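Glycosyl hydrolase 25 (PDB 4FF5) is a family 25 glycosyl hydrolase that takes part in host-cell invasion and, as in other family members, probably cleaves the glycan strands of bacterial peptidoglycan. Local coordinates at residues D51-D56 against G235-F240; T109-Q112 against P117-V120; Q130-A135 against K158-M163; Y189-H194 against P220-D225. All blocks are in the same frame, centred on the assembly; numbering follows the deposited sequence.

Contact 1: residues D51-D56 against G235-F240; sequences DKPIID and GKIAGF
Pro-53, just ahead of strand 54-57, opens the contact: its CG lies 3.6 Å from CD1 of Ile-237, the two side chains lying alongside with their ends pointing opposite ways. A rigid ring suits this place, since it offers a compact apolar surface where the loop is about to enter the sheet. Ile-54 follows on the other side of the strand and turns from the 235-240 loop toward Ile-249. The fold is the family 25 TIM barrel, in which strand 54-57 pairs with strands 77-84 and 244-249, and the contact lies on the outer side of the first strand. Ile-55 then points back to the loop. Its CG2, set anti to the carbonyl carbon while CG1 takes the crowded position (chi1 68°), meets the same CD1 of Ile-237 at 3.5 Å, a tight fit for two methyl groups. The long Ile-237 branch, extended at chi2 (-172°), carries that methyl to both partners. Ile-246 and Leu-71 also touch Ile-55 and Ile-237, so isoleucine and leucine side chains build one apolar layer. Beyond Ile-237 the loop reverses in a type II turn, closed by Phe-240 N to Ile-237 O at 3.2 Å, with Gly-239 accepting the positive phi of its third position.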
loop_
_atom_site.group_PDB
_atom_site.type_symbol
_atom_site.label_atom_id
_atom_site.label_comp_id
_atom_site.label_asym_id
_atom_site.label_seq_id
_atom_site.Cartn_x
_atom_site.Cartn_y
_atom_site.Cartn_z
ATOM N N ASP A 51 -9.758 -15.384 -2.690
ATOM C CA ASP A 51 -10.301 -14.802 -3.924
ATOM C C ASP A 51 -11.090 -13.497 -3.735
ATOM O O ASP A 51 -11.613 -12.931 -4.691
ATOM C CB ASP A 51 -11.071 -15.845 -4.726
ATOM C CG ASP A 51 -10.163 -16.958 -5.248
ATOM O OD1 ASP A 51 -8.950 -16.710 -5.486
ATOM O OD2 ASP A 51 -10.660 -18.085 -5.415
ATOM N N LYS A 52 -11.140 -13.012 -2.500
ATOM C CA LYS A 52 -11.694 -11.703 -2.224
ATOM C C LYS A 52 -10.587 -10.669 -2.492
ATOM O O LYS A 52 -9.399 -10.983 -2.381
ATOM C CB LYS A 52 -12.205 -11.640 -0.786
ATOM C CG LYS A 52 -13.585 -12.272 -0.615
ATOM C CD LYS A 52 -13.755 -12.910 0.753
ATOM C CE LYS A 52 -15.154 -13.487 0.964
ATOM N NZ LYS A 52 -15.730 -14.086 -0.272
ATOM N N PRO A 53 -10.971 -9.444 -2.878
ATOM C CA PRO A 53 -9.963 -8.484 -3.332
ATOM C C PRO A 53 -9.115 -7.909 -2.189
ATOM O O PRO A 53 -9.506 -7.992 -1.019
ATOM C CB PRO A 53 -10.807 -7.375 -3.952
ATOM C CG PRO A 53 -12.097 -7.433 -3.230
ATOM C CD PRO A 53 -12.336 -8.889 -2.937
ATOM N N ILE A 54 -7.959 -7.355 -2.546
ATOM C CA ILE A 54 -7.123 -6.596 -1.619
ATOM C C ILE A 54 -7.430 -5.108 -1.816
ATOM O O ILE A 54 -7.408 -4.606 -2.947
ATOM C CB ILE A 54 -5.621 -6.867 -1.868
ATOM C CG1 ILE A 54 -5.285 -8.349 -1.567
ATOM C CG2 ILE A 54 -4.739 -5.885 -1.091
ATOM C CD1 ILE A 54 -4.073 -8.843 -2.345
ATOM N N ILE A 55 -7.724 -4.408 -0.720
ATOM C CA ILE A 55 -7.980 -2.978 -0.793
ATOM C C ILE A 55 -6.802 -2.166 -0.248
ATOM O O ILE A 55 -5.931 -2.684 0.469
ATOM C CB ILE A 55 -9.290 -2.574 -0.057
ATOM C CG1 ILE A 55 -9.136 -2.776 1.464
ATOM C CG2 ILE A 55 -10.478 -3.339 -0.648
ATOM C CD1 ILE A 55 -10.337 -2.302 2.280
ATOM N N ASP A 56 -6.750 -0.902 -0.657
ATOM C CA ASP A 56 -5.912 0.085 0.010
ATOM C C ASP A 56 -6.790 1.272 0.411
ATOM O O ASP A 56 -7.753 1.620 -0.294
ATOM C CB ASP A 56 -4.653 0.465 -0.792
ATOM C CG ASP A 56 -4.969 1.119 -2.138
ATOM O OD1 ASP A 56 -5.025 0.393 -3.159
ATOM O OD2 ASP A 56 -5.166 2.359 -2.164
ATOM N N GLY A 235 -13.703 1.103 -7.161
ATOM C CA GLY A 235 -14.328 -0.110 -6.691
ATOM C C GLY A 235 -15.415 0.156 -5.660
ATOM O O GLY A 235 -15.464 1.222 -5.037
ATOM N N LYS A 236 -16.314 -0.812 -5.518
ATOM C CA LYS A 236 -17.375 -0.757 -4.511
ATOM C C LYS A 236 -17.415 -2.094 -3.821
ATOM O O LYS A 236 -17.584 -3.121 -4.485
ATOM C CB LYS A 236 -18.735 -0.454 -5.155
ATOM C CG LYS A 236 -18.815 0.924 -5.797
ATOM C CD LYS A 236 -19.175 2.001 -4.787
ATOM C CE LYS A 236 -18.896 3.385 -5.344
ATOM N NZ LYS A 236 -19.658 4.426 -4.603
ATOM N N ILE A 237 -17.233 -2.087 -2.497
ATOM C CA ILE A 237 -17.273 -3.308 -1.689
ATOM C C ILE A 237 -18.285 -3.134 -0.550
ATOM O O ILE A 237 -18.366 -2.068 0.070
ATOM C CB ILE A 237 -15.894 -3.671 -1.098
ATOM C CG1 ILE A 237 -14.878 -3.941 -2.216
ATOM C CG2 ILE A 237 -15.984 -4.888 -0.183
ATOM C CD1 ILE A 237 -13.552 -4.485 -1.739
ATOM N N ALA A 238 -19.058 -4.187 -0.293
ATOM C CA ALA A 238 -20.054 -4.170 0.781
ATOM C C ALA A 238 -19.415 -3.833 2.132
ATOM O O ALA A 238 -18.433 -4.453 2.531
ATOM C CB ALA A 238 -20.783 -5.509 0.838
ATOM N N GLY A 239 -19.995 -2.861 2.838
ATOM C CA GLY A 239 -19.445 -2.392 4.107
ATOM C C GLY A 239 -18.948 -0.960 4.023
ATOM O O GLY A 239 -18.583 -0.367 5.043
ATOM N N PHE A 240 -18.938 -0.410 2.805
ATOM C CA PHE A 240 -18.502 0.972 2.542
ATOM C C PHE A 240 -19.196 1.491 1.289
ATOM O O PHE A 240 -19.206 0.823 0.257
ATOM C CB PHE A 240 -16.955 1.047 2.412
ATOM C CG PHE A 240 -16.399 2.450 2.245
ATOM C CD1 PHE A 240 -16.649 3.442 3.193
ATOM C CD2 PHE A 240 -15.575 2.760 1.171
ATOM C CE1 PHE A 240 -16.146 4.727 3.036
ATOM C CE2 PHE A 240 -15.052 4.032 1.014
ATOM C CZ PHE A 240 -15.335 5.023 1.953
#

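Contact 2: residues T109-Q112 against P117-V120; sequences TELQ and PVAV
The backbone leaves helix 104-112, reverses through a short loop and returns as strand 118-123, with the CA atoms of Gln-112 and Pro-117 6.2 Å apart. Across this turn a single methyl, CG2 of Val-118, does the touching: it meets CB of Leu-111 at 3.7 Å and CG of Gln-112 at 3.9 Å. With CG1 anti to the backbone N (chi1 179°), the valine turns CG2 to the helix, and its short branched side chain lets the strand come close to the helix end. Leu-111 is buried among apolar neighbours, so a branched hydrocarbon suits it, whereas Gln-112, at the margin, gives its aliphatic part to the valine, crossing it at about a right angle, and carries an amide beyond. That extended chain brings NE2 to a water, 2.9 Å away, which also accepts from Val-118 N at 3.0 Å. One water thus bridges the glutamine amide and the backbone at the start of the strand, while NE2 is further held by the carbonyl O of Tyr-146. The helix-to-strand return is a repeating element of the TIM barrel: Leu-111 also packs on Ala-78 of strand 77-84 and on Tyr-68 of helix 68-73, and strand 118-123 lies between strands 77-84 and 151-155.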
loop_
_atom_site.group_PDB
_atom_site.type_symbol
_atom_site.label_atom_id
_atom_site.label_comp_id
_atom_site.label_asym_id
_atom_site.label_seq_id
_atom_site.Cartn_x
_atom_site.Cartn_y
_atom_site.Cartn_z
ATOM N N THR A 109 -6.012 -0.983 13.323
ATOM C CA THR A 109 -6.552 -1.719 14.490
ATOM C C THR A 109 -7.879 -2.423 14.210
ATOM O O THR A 109 -8.059 -3.577 14.632
ATOM C CB THR A 109 -6.705 -0.835 15.745
ATOM O OG1 THR A 109 -7.598 0.233 15.459
ATOM C CG2 THR A 109 -5.394 -0.255 16.138
ATOM N N GLU A 110 -8.808 -1.747 13.533
ATOM C CA GLU A 110 -10.119 -2.350 13.276
ATOM C C GLU A 110 -10.044 -3.586 12.363
ATOM O O GLU A 110 -10.808 -4.549 12.502
ATOM C CB GLU A 110 -11.118 -1.323 12.739
ATOM C CG GLU A 110 -11.452 -0.185 13.716
ATOM C CD GLU A 110 -12.525 -0.506 14.755
ATOM O OE1 GLU A 110 -12.851 -1.679 15.013
ATOM O OE2 GLU A 110 -13.056 0.462 15.331
ATOM N N LEU A 111 -9.097 -3.568 11.438
ATOM C CA LEU A 111 -8.940 -4.670 10.519
ATOM C C LEU A 111 -8.153 -5.798 11.159
ATOM O O LEU A 111 -8.489 -6.986 10.986
ATOM C CB LEU A 111 -8.250 -4.154 9.237
ATOM C CG LEU A 111 -9.010 -3.900 7.922
ATOM C CD1 LEU A 111 -10.537 -3.893 7.942
ATOM C CD2 LEU A 111 -8.451 -2.697 7.162
ATOM N N GLN A 112 -7.106 -5.450 11.901
ATOM C CA GLN A 112 -6.291 -6.477 12.558
ATOM C C GLN A 112 -7.102 -7.262 13.590
ATOM O O GLN A 112 -6.931 -8.472 13.723
ATOM C CB GLN A 112 -5.055 -5.869 13.211
ATOM C CG GLN A 112 -3.990 -5.521 12.193
ATOM C CD GLN A 112 -2.695 -5.071 12.811
ATOM O OE1 GLN A 112 -2.667 -4.522 13.917
ATOM N NE2 GLN A 112 -1.609 -5.294 12.098
ATOM N N PRO A 117 -5.063 -9.394 7.421
ATOM C CA PRO A 117 -3.689 -8.931 7.443
ATOM C C PRO A 117 -3.582 -7.544 6.788
ATOM O O PRO A 117 -4.272 -7.249 5.802
ATOM C CB PRO A 117 -2.947 -10.014 6.666
ATOM C CG PRO A 117 -3.959 -10.544 5.712
ATOM C CD PRO A 117 -5.282 -10.442 6.404
ATOM N N VAL A 118 -2.718 -6.708 7.356
ATOM C CA VAL A 118 -2.658 -5.307 6.996
ATOM C C VAL A 118 -1.205 -4.929 6.768
ATOM O O VAL A 118 -0.338 -5.199 7.608
ATOM C CB VAL A 118 -3.231 -4.417 8.133
ATOM C CG1 VAL A 118 -3.144 -2.939 7.766
ATOM C CG2 VAL A 118 -4.672 -4.805 8.439
ATOM N N ALA A 119 -0.954 -4.311 5.622
ATOM C CA ALA A 119 0.332 -3.732 5.298
ATOM C C ALA A 119 0.148 -2.224 5.312
ATOM O O ALA A 119 -0.975 -1.740 5.484
ATOM C CB ALA A 119 0.769 -4.214 3.919
ATOM N N VAL A 120 1.234 -1.473 5.117
ATOM C CA VAL A 120 1.143 -0.027 5.176
ATOM C C VAL A 120 1.830 0.613 3.971
ATOM O O VAL A 120 2.674 -0.017 3.341
ATOM C CB VAL A 120 1.736 0.551 6.499
ATOM C CG1 VAL A 120 0.826 0.224 7.699
ATOM C CG2 VAL A 120 3.193 0.122 6.710
HETATM O O HOH W 1 -1.431 -7.352 10.044
#

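Contact 3: residues Q130-A135 against K158-M163; sequences QEMEKA and KTMSNM
A methionine cluster joins helix 129-143 to the loop between strand 151-155 and helix 163-177, in the part of the barrel where strands give way to the helices that follow them. Met-132 leaves the helix toward the loop and makes all the contacts from its side. Its CG lies 3.9 Å from SD of Met-160, the two chains running antiparallel beside each other. Further out, CE of Met-132 meets CE of Met-163 at 3.9 Å, methyl against methyl, with the chains nearly perpendicular, and it also comes within 4.0 Å of OG1 of Thr-159. A bend at chi2 (-71°) lets one side chain touch near its base and again at its tip. In a TIM barrel such loops link a strand to the next outer helix, and here Asn-162 takes the N-cap position of helix 163-177. Long, unbranched and flexible, methionine suits a junction between a helix and an irregular loop, because it can adapt to several partners at once. Met-163 is also tied to its own loop: its SD accepts a weak hydrogen bond from Thr-159 N at 3.4 Å, nearly straight at 168°. The Thr-159 hydroxyl bonds to Gly-126 O, fixing the loop to the chain just before helix 129-143, while Phe-170 of helix 163-177 packs on Met-132 and Met-160 rests on Asn-169.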
loop_
_atom_site.group_PDB
_atom_site.type_symbol
_atom_site.label_atom_id
_atom_site.label_comp_id
_atom_site.label_asym_id
_atom_site.label_seq_id
_atom_site.Cartn_x
_atom_site.Cartn_y
_atom_site.Cartn_z
ATOM N N GLN A 130 17.474 14.572 2.798
ATOM C CA GLN A 130 17.152 14.821 4.189
ATOM C C GLN A 130 15.647 14.602 4.426
ATOM O O GLN A 130 15.256 13.907 5.373
ATOM C CB GLN A 130 17.608 16.237 4.579
ATOM C CG GLN A 130 19.136 16.432 4.613
ATOM C CD GLN A 130 19.813 16.612 3.244
ATOM O OE1 GLN A 130 21.032 16.422 3.117
ATOM N NE2 GLN A 130 19.048 17.008 2.232
ATOM N N GLU A 131 14.822 15.190 3.555
ATOM C CA GLU A 131 13.349 15.034 3.632
ATOM C C GLU A 131 12.932 13.580 3.414
ATOM O O GLU A 131 12.001 13.088 4.062
ATOM C CB GLU A 131 12.628 15.937 2.623
ATOM C CG GLU A 131 12.841 17.434 2.865
ATOM C CD GLU A 131 11.886 18.333 2.089
ATOM O OE1 GLU A 131 11.114 17.829 1.235
ATOM O OE2 GLU A 131 11.904 19.565 2.343
ATOM N N MET A 132 13.609 12.897 2.492
ATOM C CA MET A 132 13.292 11.484 2.231
ATOM C C MET A 132 13.555 10.618 3.452
ATOM O O MET A 132 12.723 9.786 3.813
ATOM C CB MET A 132 14.051 10.962 1.017
ATOM C CG MET A 132 13.561 11.567 -0.277
ATOM S SD MET A 132 11.924 10.924 -0.702
ATOM C CE MET A 132 11.905 11.245 -2.462
ATOM N N GLU A 133 14.705 10.835 4.094
ATOM C CA GLU A 133 15.090 10.066 5.270
ATOM C C GLU A 133 14.209 10.391 6.492
ATOM O O GLU A 133 13.867 9.484 7.268
ATOM C CB GLU A 133 16.590 10.251 5.561
ATOM C CG GLU A 133 17.465 9.613 4.497
ATOM C CD GLU A 133 18.961 9.818 4.721
ATOM O OE1 GLU A 133 19.359 10.524 5.672
ATOM O OE2 GLU A 133 19.738 9.270 3.928
ATOM N N LYS A 134 13.823 11.664 6.624
ATOM C CA LYS A 134 12.898 12.133 7.668
ATOM C C LYS A 134 11.546 11.445 7.518
ATOM O O LYS A 134 11.014 10.895 8.476
ATOM C CB LYS A 134 12.728 13.652 7.567
ATOM C CG LYS A 134 11.828 14.302 8.605
ATOM C CD LYS A 134 11.882 15.815 8.427
ATOM C CE LYS A 134 10.712 16.524 9.083
ATOM N NZ LYS A 134 10.874 16.724 10.552
ATOM N N ALA A 135 10.999 11.482 6.304
ATOM C CA ALA A 135 9.709 10.867 6.010
ATOM C C ALA A 135 9.711 9.358 6.279
ATOM O O ALA A 135 8.763 8.836 6.852
ATOM C CB ALA A 135 9.293 11.177 4.570
ATOM N N LYS A 158 7.488 13.394 -9.436
ATOM C CA LYS A 158 8.897 13.725 -9.351
ATOM C C LYS A 158 9.056 14.882 -8.392
ATOM O O LYS A 158 8.666 16.014 -8.702
ATOM C CB LYS A 158 9.447 14.092 -10.727
ATOM C CG LYS A 158 10.964 14.218 -10.720
ATOM C CD LYS A 158 11.487 14.987 -11.915
ATOM C CE LYS A 158 11.744 16.443 -11.567
ATOM N NZ LYS A 158 12.381 17.147 -12.720
ATOM N N THR A 159 9.615 14.598 -7.221
ATOM C CA THR A 159 9.769 15.628 -6.185
ATOM C C THR A 159 11.230 15.977 -5.959
ATOM O O THR A 159 11.552 16.858 -5.153
ATOM C CB THR A 159 9.129 15.178 -4.852
ATOM O OG1 THR A 159 9.654 13.889 -4.494
ATOM C CG2 THR A 159 7.637 15.098 -4.990
ATOM N N MET A 160 12.100 15.265 -6.677
ATOM C CA MET A 160 13.557 15.438 -6.651
ATOM C C MET A 160 14.059 15.222 -8.073
ATOM O O MET A 160 13.513 14.377 -8.786
ATOM C CB MET A 160 14.215 14.373 -5.755
ATOM C CG MET A 160 14.428 14.814 -4.329
ATOM S SD MET A 160 15.135 13.553 -3.261
ATOM C CE MET A 160 16.842 13.472 -3.795
ATOM N N SER A 161 15.104 15.961 -8.467
ATOM C CA SER A 161 15.645 15.904 -9.834
ATOM C C SER A 161 16.001 14.486 -10.269
ATOM O O SER A 161 15.672 14.065 -11.387
ATOM C CB SER A 161 16.871 16.800 -9.973
ATOM O OG SER A 161 16.511 18.150 -9.792
ATOM N N ASN A 162 16.682 13.766 -9.380
ATOM C CA ASN A 162 16.950 12.347 -9.577
ATOM C C ASN A 162 16.008 11.594 -8.633
ATOM O O ASN A 162 16.361 11.266 -7.485
ATOM C CB ASN A 162 18.431 12.009 -9.312
ATOM C CG ASN A 162 18.837 10.615 -9.809
ATOM O OD1 ASN A 162 19.921 10.437 -10.395
ATOM N ND2 ASN A 162 18.007 9.631 -9.561
ATOM N N MET A 163 14.794 11.357 -9.119
ATOM C CA MET A 163 13.789 10.673 -8.328
ATOM C C MET A 163 14.236 9.251 -7.965
ATOM O O MET A 163 13.922 8.782 -6.876
ATOM C CB MET A 163 12.423 10.684 -9.046
ATOM C CG MET A 163 11.231 10.469 -8.129
ATOM S SD MET A 163 11.178 11.610 -6.722
ATOM C CE MET A 163 9.933 10.716 -5.777
#

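Contact 4: residues Y189-H194 against P220-D225; sequences YFMEEH and PKTDLD. With EDO (1,2-ethanediol), chain G.
Met-191 of the short helix 188-193 packs on Leu-224 beside an ST turn at Thr-222, at the surface of the TIM barrel; the turn shapes the irregular 220-225 segment, which belongs to the connection between strands 203-207 and 228-232. Thr-222 OG1 accepts from Leu-224 N at 2.9 Å, a fairly straight bond (166°), so a threonine here holds the turn through its own hydroxyl. In the apolar part of the contact, SD of Met-191 lies 3.7 Å from CD2 of Leu-224. The methionine chain runs out fully extended and then bends at chi3 (74°), which brings CE near the same leucine methyl; the chains meet at an oblique angle. Both residues also rest on Thr-198, and Leu-224 on Val-204, so a flexible thioether and a branched leucine suit the covered side of the helix. Toward solvent, polar groups take over. Glu-192 is extended, and its OE2 accepts from two waters, one of which reaches Thr-222 OG1 and the other Lys-221 O. A long acidic side chain is well placed for this, gathering two water bridges at one carboxylate oxygen. At the margin the hydroxyl of Tyr-189 comes 4.1 Å from CD of Lys-221, a loose contact with the aliphatic part of the lysine. On the helix side, a molecule of 1,2-ethanediol, probably from the crystallisation liquor, donates from its O2 to the carbonyl O of Tyr-189 at 2.8 Å.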
loop_
_atom_site.group_PDB
_atom_site.type_symbol
_atom_site.label_atom_id
_atom_site.label_comp_id
_atom_site.label_asym_id
_atom_site.label_seq_id
_atom_site.Cartn_x
_atom_site.Cartn_y
_atom_site.Cartn_z
ATOM N N TYR A 189 4.869 4.030 -16.811
ATOM C CA TYR A 189 5.430 5.185 -17.503
ATOM C C TYR A 189 6.342 6.015 -16.601
ATOM O O TYR A 189 7.408 6.451 -17.028
ATOM C CB TYR A 189 4.311 6.047 -18.077
ATOM C CG TYR A 189 3.510 5.362 -19.153
ATOM C CD1 TYR A 189 4.116 4.922 -20.329
ATOM C CD2 TYR A 189 2.146 5.158 -18.992
ATOM C CE1 TYR A 189 3.381 4.283 -21.315
ATOM C CE2 TYR A 189 1.399 4.520 -19.971
ATOM C CZ TYR A 189 2.022 4.093 -21.132
ATOM O OH TYR A 189 1.267 3.465 -22.102
ATOM N N PHE A 190 5.928 6.219 -15.351
ATOM C CA PHE A 190 6.755 6.958 -14.400
ATOM C C PHE A 190 8.097 6.250 -14.169
ATOM O O PHE A 190 9.161 6.872 -14.225
ATOM C CB PHE A 190 6.021 7.154 -13.058
ATOM C CG PHE A 190 6.694 8.150 -12.153
ATOM C CD1 PHE A 190 6.328 9.492 -12.188
ATOM C CD2 PHE A 190 7.724 7.762 -11.312
ATOM C CE1 PHE A 190 6.962 10.425 -11.379
ATOM C CE2 PHE A 190 8.369 8.696 -10.496
ATOM C CZ PHE A 190 7.981 10.033 -10.529
ATOM N N MET A 191 8.018 4.951 -13.891
ATOM C CA MET A 191 9.179 4.104 -13.671
ATOM C C MET A 191 10.169 4.232 -14.829
ATOM O O MET A 191 11.359 4.409 -14.596
ATOM C CB MET A 191 8.727 2.638 -13.523
ATOM C CG MET A 191 9.859 1.617 -13.534
ATOM S SD MET A 191 9.234 -0.023 -13.125
ATOM C CE MET A 191 8.378 -0.435 -14.644
ATOM N N GLU A 192 9.662 4.145 -16.065
ATOM C CA GLU A 192 10.521 4.208 -17.251
ATOM C C GLU A 192 11.060 5.622 -17.486
ATOM O O GLU A 192 12.261 5.794 -17.741
ATOM C CB GLU A 192 9.788 3.657 -18.480
ATOM C CG GLU A 192 9.431 2.166 -18.339
ATOM C CD GLU A 192 8.559 1.634 -19.461
ATOM O OE1 GLU A 192 7.980 2.447 -20.217
ATOM O OE2 GLU A 192 8.434 0.390 -19.584
ATOM N N GLU A 193 10.192 6.629 -17.359
ATOM C CA GLU A 193 10.601 8.030 -17.523
ATOM C C GLU A 193 11.759 8.407 -16.578
ATOM O O GLU A 193 12.711 9.063 -16.993
ATOM C CB GLU A 193 9.409 8.973 -17.311
ATOM C CG GLU A 193 9.741 10.461 -17.282
ATOM N N HIS A 194 11.661 8.001 -15.311
ATOM C CA HIS A 194 12.662 8.406 -14.328
ATOM C C HIS A 194 13.622 7.318 -13.970
ATOM O O HIS A 194 14.367 7.444 -12.993
ATOM C CB HIS A 194 11.989 8.992 -13.098
ATOM C CG HIS A 194 11.122 10.176 -13.415
ATOM N ND1 HIS A 194 11.623 11.429 -13.538
ATOM C CD2 HIS A 194 9.759 10.270 -13.673
ATOM C CE1 HIS A 194 10.622 12.278 -13.840
ATOM N NE2 HIS A 194 9.482 11.573 -13.914
ATOM N N PRO A 220 -0.929 -4.098 -15.963
ATOM C CA PRO A 220 0.263 -3.260 -16.159
ATOM C C PRO A 220 1.007 -3.554 -17.467
ATOM O O PRO A 220 1.273 -4.715 -17.772
ATOM C CB PRO A 220 1.112 -3.601 -14.946
ATOM C CG PRO A 220 0.108 -3.904 -13.861
ATOM C CD PRO A 220 -0.976 -4.665 -14.596
ATOM N N LYS A 221 1.322 -2.503 -18.229
ATOM C CA LYS A 221 1.934 -2.655 -19.554
ATOM C C LYS A 221 3.455 -2.735 -19.434
ATOM O O LYS A 221 4.185 -1.828 -19.849
ATOM C CB LYS A 221 1.499 -1.531 -20.511
ATOM C CG LYS A 221 0.018 -1.552 -20.855
ATOM C CD LYS A 221 -0.390 -0.285 -21.595
ATOM C CE LYS A 221 -1.813 0.143 -21.242
ATOM N NZ LYS A 221 -2.813 -0.487 -22.145
ATOM N N THR A 222 3.912 -3.805 -18.796
ATOM C CA THR A 222 5.338 -4.055 -18.591
ATOM C C THR A 222 5.605 -5.547 -18.504
ATOM O O THR A 222 4.713 -6.315 -18.134
ATOM C CB THR A 222 5.891 -3.368 -17.322
ATOM O OG1 THR A 222 7.284 -3.681 -17.198
ATOM C CG2 THR A 222 5.149 -3.831 -16.029
ATOM N N ASP A 223 6.825 -5.957 -18.842
ATOM C CA ASP A 223 7.220 -7.335 -18.633
ATOM C C ASP A 223 8.032 -7.484 -17.347
ATOM O O ASP A 223 8.629 -8.532 -17.122
ATOM C CB ASP A 223 7.987 -7.883 -19.840
ATOM C CG ASP A 223 9.337 -7.212 -20.033
ATOM O OD1 ASP A 223 9.741 -6.408 -19.168
ATOM O OD2 ASP A 223 9.991 -7.496 -21.053
ATOM N N LEU A 224 8.061 -6.431 -16.518
ATOM C CA LEU A 224 8.643 -6.522 -15.169
ATOM C C LEU A 224 7.744 -7.446 -14.335
ATOM O O LEU A 224 6.531 -7.344 -14.475
ATOM C CB LEU A 224 8.734 -5.126 -14.526
ATOM C CG LEU A 224 9.266 -5.032 -13.089
ATOM C CD1 LEU A 224 10.749 -5.360 -13.046
ATOM C CD2 LEU A 224 9.006 -3.654 -12.494
ATOM N N ASP A 225 8.319 -8.314 -13.486
ATOM C CA ASP A 225 7.518 -9.275 -12.684
ATOM C C ASP A 225 6.898 -8.730 -11.381
ATOM O O ASP A 225 7.364 -9.005 -10.254
ATOM C CB ASP A 225 8.320 -10.541 -12.373
ATOM C CG ASP A 225 9.322 -10.336 -11.265
ATOM O OD1 ASP A 225 10.079 -9.346 -11.325
ATOM O OD2 ASP A 225 9.349 -11.167 -10.325
HETATM C C1 EDO G . 6.475 8.399 -19.617
HETATM O O1 EDO G . 6.694 9.148 -18.407
HETATM C C2 EDO G . 7.721 7.596 -19.959
HETATM O O2 EDO G . 7.370 6.212 -19.856
HETATM O O HOH W 2 8.952 -1.753 -17.909
HETATM O O HOH W 3 6.948 -1.489 -20.649
#

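From the N terminus, the chain enters the barrel at 51-56, and 235-240 meets that first strand again near the end of the barrel, so contact 1 closes the longest loop and holds the other three nested within it. Contact 2 comes first inside, a short helix-to-strand return; contact 3 then opens at 130-135 and closes at 158-163, and contact 4 runs from 189-194 to 220-225. These three follow in series, and none cross. Contacts 1 and 2 reach the same sheet, with centres about 14 Å apart, whereas contact 3 lies across the chain's centre from both. Contacts 3 and 4 touch: Lys-158 packs against His-194 and Phe-190, joining the loop before helix 163-177 to helix 188-193.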